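Local coordinates for protein acetylxylan esterase (Geobacillus stearothermophilus, PDB 5BN1) that cleaves acetyl side groups from the xylose units of xylan and xylo-oligosaccharides, working as a ring-shaped homooctamer of serine esterase subunits, at residues A71-D76 / D83-M88; S119-T124 / K129-M134; P136-I139 / Q144-M147. The protein carries 1 engineered substitution. All coordinates share one frame; numbering follows the deposited sequence.

In the fold
All three contacts join buried residues, but interactions 1 and 2 lie deeper, their centres about 11 and 12 Å from the middle of the chain against 16 Å for interaction 3. Side by side, they hold helices 66-78 and 110-124 against neighbouring strands 84-88 and 130-134 of the parallel sheet; both are apolar, without a polar bond between their segments, and no other chain touches them. Backbone bonds such as Val85 O to Ile132 N, at 2.8 Å, probably tie the two strands. Interaction 3, its centre about 24 Å from that of interaction 2, joins the following loop to the start of helix 146-165. There a tyrosine ring meets methionine and aspartate, and a second subunit reaches it.

Interaction 1 of 3, residues A71-D76 / D83-M88; sequences ARWEED and DWVSIM
The α/β core of the SGNH hydrolase fold, with helices packed on a parallel sheet, is represented here by helix 66-78 lying over strand 84-88, the middle strand of the five, and Trp73 makes the contact, meeting Val85 and Ile87. Geometrically the contact is narrow: 90 Å² is buried, and the far corner of the indole's six-membered ring, CH2, makes the approach to both partners. Trp73 CH2 stands 3.8 Å from Ile87 CD1 and 4.3 Å from Val85 CG1, both methyls coming obliquely to the ring. The CG of Trp73 is anti to its backbone nitrogen (chi1 -163°), which sends the indole from the helix toward the sheet. Val85 and Ile87, two residues apart on one face of the strand, both direct CB at the helix, and the Ile87 side chain crosses that of Trp73 at about a right angle.

The indole is anchored at its other end: Trp73 NE1 donates to Thr124 OG1 on helix 110-124, which gives the buried N-H a partner and would help to fix the rotation of the ring. Ile12 of strand 8-13 and Ile78 of its own helix also pack against Trp73.

Within 71-76 the helix widens into a pi-type turn at 74-76. From the turn before, Arg72 NH1 reaches Asp76 OD2 at 2.8 Å, a salt bridge with an N-H...O angle of 157°. The buried Asp76 carboxylate is thus paired with an arginine whose NH1 also has Lys59 O as an acceptor. The oxygen of Asp76 is met on its anti side, 20° out of the carboxylate plane, while it lies almost in the guanidinium plane of Arg72.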
loop_
_atom_site.group_PDB
_atom_site.type_symbol
_atom_site.label_atom_id
_atom_site.label_comp_id
_atom_site.label_asym_id
_atom_site.label_seq_id
_atom_site.Cartn_x
_atom_site.Cartn_y
_atom_site.Cartn_z
ATOM N N ALA A 71 34.202 -1.572 -6.768
ATOM C CA ALA A 71 33.490 -1.256 -7.987
ATOM C C ALA A 71 32.881 0.139 -7.934
ATOM O O ALA A 71 32.616 0.744 -8.996
ATOM C CB ALA A 71 32.450 -2.342 -8.265
ATOM N N ARG A 72 32.600 0.679 -6.755
ATOM C CA ARG A 72 31.960 1.969 -6.554
ATOM C C ARG A 72 32.800 3.037 -5.926
ATOM O O ARG A 72 32.353 4.111 -5.577
ATOM C CB ARG A 72 30.607 1.857 -5.814
ATOM C CG ARG A 72 30.684 1.399 -4.367
ATOM C CD ARG A 72 29.312 0.968 -3.910
ATOM N NE ARG A 72 29.296 0.525 -2.522
ATOM C CZ ARG A 72 29.100 1.311 -1.447
ATOM N NH1 ARG A 72 28.996 2.655 -1.555
ATOM N NH2 ARG A 72 29.116 0.822 -0.196
ATOM N N TRP A 73 34.079 2.767 -5.770
ATOM C CA TRP A 73 34.967 3.571 -4.967
ATOM C C TRP A 73 35.136 4.981 -5.619
ATOM O O TRP A 73 35.166 5.982 -4.919
ATOM C CB TRP A 73 36.362 2.903 -4.802
ATOM C CG TRP A 73 37.114 3.487 -3.703
ATOM C CD1 TRP A 73 38.185 4.375 -3.747
ATOM C CD2 TRP A 73 36.934 3.188 -2.333
ATOM N NE1 TRP A 73 38.608 4.634 -2.494
ATOM C CE2 TRP A 73 37.908 3.862 -1.591
ATOM C CE3 TRP A 73 36.020 2.331 -1.636
ATOM C CZ2 TRP A 73 37.998 3.787 -0.246
ATOM C CZ3 TRP A 73 36.134 2.227 -0.314
ATOM C CH2 TRP A 73 37.076 2.954 0.415
ATOM N N GLU A 74 35.275 5.019 -6.936
ATOM C CA GLU A 74 35.510 6.313 -7.542
ATOM C C GLU A 74 34.328 7.250 -7.323
ATOM O O GLU A 74 34.538 8.405 -6.942
ATOM C CB GLU A 74 35.705 6.121 -9.065
ATOM C CG GLU A 74 36.046 7.388 -9.846
ATOM C CD GLU A 74 37.246 8.157 -9.335
ATOM O OE1 GLU A 74 37.096 9.423 -9.314
ATOM O OE2 GLU A 74 38.296 7.526 -8.957
ATOM N N GLU A 75 33.140 6.771 -7.593
ATOM C CA GLU A 75 31.959 7.575 -7.459
ATOM C C GLU A 75 31.605 7.839 -6.012
ATOM O O GLU A 75 31.243 8.930 -5.599
ATOM C CB GLU A 75 30.866 6.976 -8.287
ATOM C CG GLU A 75 29.418 7.289 -7.996
ATOM C CD GLU A 75 28.549 6.084 -8.458
ATOM O OE1 GLU A 75 28.422 5.035 -7.715
ATOM O OE2 GLU A 75 28.039 6.179 -9.612
ATOM N N ASP A 76 31.683 6.798 -5.181
ATOM C CA ASP A 76 31.165 6.948 -3.806
ATOM C C ASP A 76 32.114 7.368 -2.739
ATOM O O ASP A 76 31.703 7.816 -1.646
ATOM C CB ASP A 76 30.478 5.610 -3.320
ATOM C CG ASP A 76 29.197 5.322 -4.027
ATOM O OD1 ASP A 76 28.652 6.181 -4.825
ATOM O OD2 ASP A 76 28.600 4.229 -3.856
ATOM N N ASP A 83 37.513 14.289 3.682
ATOM C CA ASP A 83 38.705 14.466 4.488
ATOM C C ASP A 83 39.143 13.287 5.290
ATOM O O ASP A 83 40.258 12.906 5.413
ATOM C CB ASP A 83 38.544 15.657 5.417
ATOM C CG ASP A 83 38.281 16.921 4.666
ATOM O OD1 ASP A 83 39.271 17.338 3.866
ATOM O OD2 ASP A 83 37.190 17.527 4.653
ATOM N N TRP A 84 38.120 12.479 5.761
ATOM C CA TRP A 84 38.350 11.302 6.478
ATOM C C TRP A 84 37.403 10.209 5.923
ATOM O O TRP A 84 36.259 10.509 5.553
ATOM C CB TRP A 84 38.022 11.439 7.945
ATOM C CG TRP A 84 38.943 12.238 8.697
ATOM C CD1 TRP A 84 38.945 13.586 8.778
ATOM C CD2 TRP A 84 40.063 11.748 9.462
ATOM N NE1 TRP A 84 40.045 13.966 9.552
ATOM C CE2 TRP A 84 40.728 12.869 9.970
ATOM C CE3 TRP A 84 40.591 10.482 9.692
ATOM C CZ2 TRP A 84 41.870 12.758 10.725
ATOM C CZ3 TRP A 84 41.709 10.374 10.504
ATOM C CH2 TRP A 84 42.318 11.506 11.002
ATOM N N VAL A 85 37.988 9.027 5.715
ATOM C CA VAL A 85 37.224 7.874 5.239
ATOM C C VAL A 85 37.328 6.760 6.238
ATOM O O VAL A 85 38.357 6.258 6.635
ATOM C CB VAL A 85 37.704 7.349 3.849
ATOM C CG1 VAL A 85 36.890 6.126 3.368
ATOM C CG2 VAL A 85 37.578 8.406 2.825
ATOM N N SER A 86 36.145 6.313 6.723
ATOM C CA SER A 86 35.959 5.196 7.644
ATOM C C SER A 86 35.406 3.992 6.840
ATOM O O SER A 86 34.448 4.122 6.087
ATOM C CB SER A 86 34.965 5.471 8.794
ATOM O OG SER A 86 34.845 4.398 9.641
ATOM N N ILE A 87 36.145 2.894 6.929
ATOM C CA ILE A 87 35.819 1.657 6.208
ATOM C C ILE A 87 35.533 0.579 7.230
ATOM O O ILE A 87 36.323 0.244 8.094
ATOM C CB ILE A 87 36.978 1.167 5.274
ATOM C CG1 ILE A 87 37.379 2.353 4.400
ATOM C CG2 ILE A 87 36.555 -0.083 4.534
ATOM C CD1 ILE A 87 38.759 2.066 3.744
ATOM N N MET A 88 34.365 -0.120 7.070
ATOM C CA MET A 88 34.058 -1.353 7.820
ATOM C C MET A 88 33.458 -2.328 6.835
ATOM O O MET A 88 32.331 -2.283 6.376
ATOM C CB MET A 88 33.090 -1.184 9.019
ATOM C CG MET A 88 32.965 -2.468 9.790
ATOM S SD MET A 88 32.304 -2.324 11.462
ATOM C CE MET A 88 30.822 -1.408 11.128
#

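Interaction 2 of 3, residues S119-T124 / K129-M134; sequences SLVLET and KGIILM
Val121 and Ile131 mark the closest backbone approach, 7.6 Å between their CA atoms, where helix 119-124 runs nearly antiparallel to strand 130-134, at 161° and 9.7 Å between the segment axes. Ile131 sends its CD1 methyl to the helix, where it lies 3.7 Å from Val121 O and 3.9 Å from Val121 CG1. The same methyl is 4.0 Å from Thr124 CB, so it rests between residues about one helical turn apart. Two residues along the strand, on the same face, Leu133 meets Val121 tip to tip, with CD2 3.9 Å from Val121 CG2. Its CG1 swung opposite the main-chain N (chi1 175°), Val121 offers one methyl to each strand residue. This is the last leg of a beta-alpha-beta crossover in the flavodoxin-like sheet of SGNH hydrolases: helix 110-124 leads by a short loop into strand 130-134, beside strand 84-88. Thr165 of helix 146-165 and Ser167 also touch Val121.

Thr124 turns its hydroxyl back to its own helix, OG1 donating to Leu120 O at 2.7 Å. That carbonyl also accepts from Thr124 N at 3.1 Å.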
loop_
_atom_site.group_PDB
_atom_site.type_symbol
_atom_site.label_atom_id
_atom_site.label_comp_id
_atom_site.label_asym_id
_atom_site.label_seq_id
_atom_site.Cartn_x
_atom_site.Cartn_y
_atom_site.Cartn_z
ATOM N N SER A 119 44.753 -2.123 -1.576
ATOM C CA SER A 119 44.793 -1.233 -2.660
ATOM C C SER A 119 43.917 -0.027 -2.527
ATOM O O SER A 119 44.299 1.134 -2.859
ATOM C CB SER A 119 44.402 -1.930 -3.947
ATOM O OG SER A 119 44.377 -1.066 -5.044
ATOM N N LEU A 120 42.725 -0.207 -1.969
ATOM C CA LEU A 120 41.829 0.899 -1.741
ATOM C C LEU A 120 42.486 1.874 -0.726
ATOM O O LEU A 120 42.315 3.089 -0.895
ATOM C CB LEU A 120 40.450 0.396 -1.203
ATOM C CG LEU A 120 39.669 -0.257 -2.323
ATOM C CD1 LEU A 120 38.392 -0.864 -1.689
ATOM C CD2 LEU A 120 39.249 0.549 -3.490
ATOM N N VAL A 121 43.064 1.398 0.315
ATOM C CA VAL A 121 43.654 2.241 1.363
ATOM C C VAL A 121 44.810 3.018 0.767
ATOM O O VAL A 121 44.921 4.208 0.937
ATOM C CB VAL A 121 44.039 1.511 2.572
ATOM C CG1 VAL A 121 44.745 2.370 3.558
ATOM C CG2 VAL A 121 42.770 0.884 3.248
ATOM N N LEU A 122 45.663 2.303 0.016
ATOM C CA LEU A 122 46.818 3.045 -0.538
ATOM C C LEU A 122 46.448 4.008 -1.552
ATOM O O LEU A 122 47.161 5.100 -1.630
ATOM C CB LEU A 122 47.817 1.958 -1.142
ATOM C CG LEU A 122 48.528 1.057 -0.225
ATOM C CD1 LEU A 122 49.299 -0.068 -0.999
ATOM C CD2 LEU A 122 49.440 1.835 0.717
ATOM N N GLU A 123 45.449 3.801 -2.370
ATOM C CA GLU A 123 44.982 4.733 -3.394
ATOM C C GLU A 123 44.380 5.991 -2.713
ATOM O O GLU A 123 44.460 7.128 -3.214
ATOM C CB GLU A 123 43.911 4.063 -4.312
ATOM C CG GLU A 123 43.114 4.987 -5.212
ATOM C CD GLU A 123 41.879 4.348 -5.871
ATOM O OE1 GLU A 123 41.678 3.080 -5.813
ATOM O OE2 GLU A 123 41.121 5.165 -6.447
ATOM N N THR A 124 43.658 5.741 -1.629
ATOM C CA THR A 124 42.917 6.791 -0.987
ATOM C C THR A 124 43.796 7.685 -0.069
ATOM O O THR A 124 43.577 8.900 0.017
ATOM C CB THR A 124 41.737 6.132 -0.146
ATOM O OG1 THR A 124 40.971 5.369 -1.101
ATOM C CG2 THR A 124 40.889 7.254 0.477
ATOM N N LYS A 129 42.744 13.501 4.360
ATOM C CA LYS A 129 43.399 13.683 5.625
ATOM C C LYS A 129 43.695 12.496 6.458
ATOM O O LYS A 129 44.741 12.364 7.063
ATOM C CB LYS A 129 42.700 14.758 6.568
ATOM C CG LYS A 129 42.427 16.091 5.876
ATOM C CD LYS A 129 41.835 17.191 6.815
ATOM C CE LYS A 129 41.702 18.605 6.197
ATOM N NZ LYS A 129 41.619 18.691 4.745
ATOM N N GLY A 130 42.778 11.485 6.522
ATOM C CA GLY A 130 43.038 10.342 7.254
ATOM C C GLY A 130 41.990 9.196 6.913
ATOM O O GLY A 130 41.003 9.505 6.281
ATOM N N ILE A 131 42.358 8.012 7.351
ATOM C CA ILE A 131 41.530 6.800 7.108
ATOM C C ILE A 131 41.377 6.149 8.410
ATOM O O ILE A 131 42.281 5.966 9.224
ATOM C CB ILE A 131 42.210 5.886 6.100
ATOM C CG1 ILE A 131 42.180 6.564 4.732
ATOM C CG2 ILE A 131 41.484 4.506 6.062
ATOM C CD1 ILE A 131 42.960 5.805 3.675
ATOM N N ILE A 132 40.107 5.644 8.687
ATOM C CA ILE A 132 39.862 4.861 9.814
ATOM C C ILE A 132 39.393 3.450 9.389
ATOM O O ILE A 132 38.467 3.368 8.621
ATOM C CB ILE A 132 38.674 5.414 10.710
ATOM C CG1 ILE A 132 38.958 6.891 11.065
ATOM C CG2 ILE A 132 38.560 4.608 11.974
ATOM C CD1 ILE A 132 37.993 7.893 10.585
ATOM N N LEU A 133 40.178 2.430 9.711
ATOM C CA LEU A 133 39.859 1.066 9.347
ATOM C C LEU A 133 39.263 0.440 10.555
ATOM O O LEU A 133 39.818 0.192 11.588
ATOM C CB LEU A 133 41.187 0.309 8.964
ATOM C CG LEU A 133 41.598 0.780 7.604
ATOM C CD1 LEU A 133 43.005 0.210 7.350
ATOM C CD2 LEU A 133 40.761 0.246 6.503
ATOM N N MET A 134 37.962 0.013 10.344
ATOM C CA MET A 134 37.306 -0.760 11.348
ATOM C C MET A 134 37.233 -2.204 10.950
ATOM O O MET A 134 36.938 -2.533 9.836
ATOM C CB MET A 134 35.828 -0.278 11.443
ATOM C CG MET A 134 35.660 1.189 11.719
ATOM S SD MET A 134 33.871 1.830 11.757
ATOM C CE MET A 134 33.343 0.974 13.224
#

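Interaction 3 of 3, residues P136-I139 / Q144-M147; sequences PFYI and QDPM
Met147 lies across one face of the Tyr138 ring while Asp145 comes to the ring's edge. The Tyr138 and Met147 side chains cross at about a right angle. Met147 CG sits 3.9 Å from the Tyr138 ring centroid, 12° off the normal, a CH-pi contact, and SD follows at 4.0 Å and 25°, a Met-aromatic contact. Because Met147 is extended, with CG pointing away from its own main-chain N, the chain sweeps over the ring and its CE methyl finishes 3.5 Å from Tyr138 CE1. Near the ring plane, Asp145 OD1 lies 3.7 Å from Tyr138 CE2, its carboxylate turned 36° from the ring. Asp145 is the N-cap of helix 146-165: OD1 accepts weakly from Met147 N at 3.1 Å, and also from Arg148 N. Tyr184 of a second subunit bonds to both Asp145 OD1 and Tyr138 OH, joining this helix start to the octamer interface. Replacing Tyr138 by an alanine would probably open a gap beside Met147 CG and SD and leave Tyr184 of the second subunit without its bond to the tyrosine hydroxyl. The Tyr138 side chain lies about 7 Å from that of Asp191, inferred to belong to the charge relay.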
loop_
_atom_site.group_PDB
_atom_site.type_symbol
_atom_site.label_atom_id
_atom_site.label_comp_id
_atom_site.label_asym_id
_atom_site.label_seq_id
_atom_site.Cartn_x
_atom_site.Cartn_y
_atom_site.Cartn_z
ATOM N N PRO A 136 35.801 -5.899 10.461
ATOM C CA PRO A 136 34.523 -6.648 10.579
ATOM C C PRO A 136 34.449 -7.270 11.953
ATOM O O PRO A 136 35.355 -7.316 12.817
ATOM C CB PRO A 136 34.631 -7.595 9.407
ATOM C CG PRO A 136 36.105 -8.054 9.428
ATOM C CD PRO A 136 36.769 -6.728 9.635
ATOM N N PHE A 137 33.299 -7.937 12.230
ATOM C CA PHE A 137 33.078 -8.587 13.474
ATOM C C PHE A 137 32.018 -9.704 13.277
ATOM O O PHE A 137 31.315 -9.706 12.267
ATOM C CB PHE A 137 32.526 -7.577 14.567
ATOM C CG PHE A 137 31.221 -6.920 14.232
ATOM C CD1 PHE A 137 30.066 -7.626 14.506
ATOM C CD2 PHE A 137 31.151 -5.696 13.615
ATOM C CE1 PHE A 137 28.835 -7.062 14.117
ATOM C CE2 PHE A 137 29.975 -5.142 13.231
ATOM C CZ PHE A 137 28.816 -5.838 13.447
ATOM N N TYR A 138 31.965 -10.538 14.297
ATOM C CA TYR A 138 30.939 -11.606 14.355
ATOM C C TYR A 138 30.575 -11.723 15.782
ATOM O O TYR A 138 31.452 -11.884 16.653
ATOM C CB TYR A 138 31.416 -12.888 13.742
ATOM C CG TYR A 138 30.368 -13.957 13.531
ATOM C CD1 TYR A 138 29.232 -13.675 12.807
ATOM C CD2 TYR A 138 30.574 -15.252 13.950
ATOM C CE1 TYR A 138 28.297 -14.633 12.534
ATOM C CE2 TYR A 138 29.607 -16.226 13.684
ATOM C CZ TYR A 138 28.509 -15.909 12.957
ATOM O OH TYR A 138 27.610 -16.944 12.676
ATOM N N ILE A 139 29.253 -11.602 16.076
ATOM C CA ILE A 139 28.874 -11.532 17.467
ATOM C C ILE A 139 28.704 -12.938 18.005
ATOM O O ILE A 139 27.644 -13.579 18.008
ATOM C CB ILE A 139 27.575 -10.667 17.617
ATOM C CG1 ILE A 139 27.781 -9.319 17.018
ATOM C CG2 ILE A 139 27.156 -10.617 19.119
ATOM C CD1 ILE A 139 26.535 -8.425 16.946
ATOM N N GLN A 144 36.517 -20.598 18.502
ATOM C CA GLN A 144 36.656 -21.756 17.644
ATOM C C GLN A 144 35.402 -22.015 16.761
ATOM O O GLN A 144 35.366 -22.916 15.933
ATOM C CB GLN A 144 36.945 -23.011 18.444
ATOM C CG GLN A 144 38.418 -22.942 19.008
ATOM C CD GLN A 144 39.539 -22.352 18.034
ATOM O OE1 GLN A 144 39.787 -22.822 16.877
ATOM N NE2 GLN A 144 40.159 -21.262 18.483
ATOM N N ASP A 145 34.360 -21.160 16.924
ATOM C CA ASP A 145 33.277 -21.283 15.946
ATOM C C ASP A 145 33.908 -20.956 14.593
ATOM O O ASP A 145 34.610 -19.968 14.443
ATOM C CB ASP A 145 32.167 -20.243 16.267
ATOM C CG ASP A 145 31.068 -20.174 15.205
ATOM O OD1 ASP A 145 31.247 -19.441 14.268
ATOM O OD2 ASP A 145 30.127 -20.953 15.396
ATOM N N PRO A 146 33.639 -21.755 13.557
ATOM C CA PRO A 146 34.346 -21.527 12.337
ATOM C C PRO A 146 34.278 -20.175 11.735
ATOM O O PRO A 146 35.230 -19.578 11.241
ATOM C CB PRO A 146 33.723 -22.580 11.366
ATOM C CG PRO A 146 33.288 -23.661 12.227
ATOM C CD PRO A 146 32.884 -23.008 13.545
ATOM N N MET A 147 33.081 -19.552 11.761
ATOM C CA MET A 147 32.919 -18.246 11.123
ATOM C C MET A 147 33.596 -17.162 12.040
ATOM O O MET A 147 34.130 -16.210 11.482
ATOM C CB MET A 147 31.444 -17.876 10.873
ATOM C CG MET A 147 31.320 -16.537 10.269
ATOM S SD MET A 147 29.685 -16.270 9.510
ATOM C CE MET A 147 29.724 -14.522 9.313
#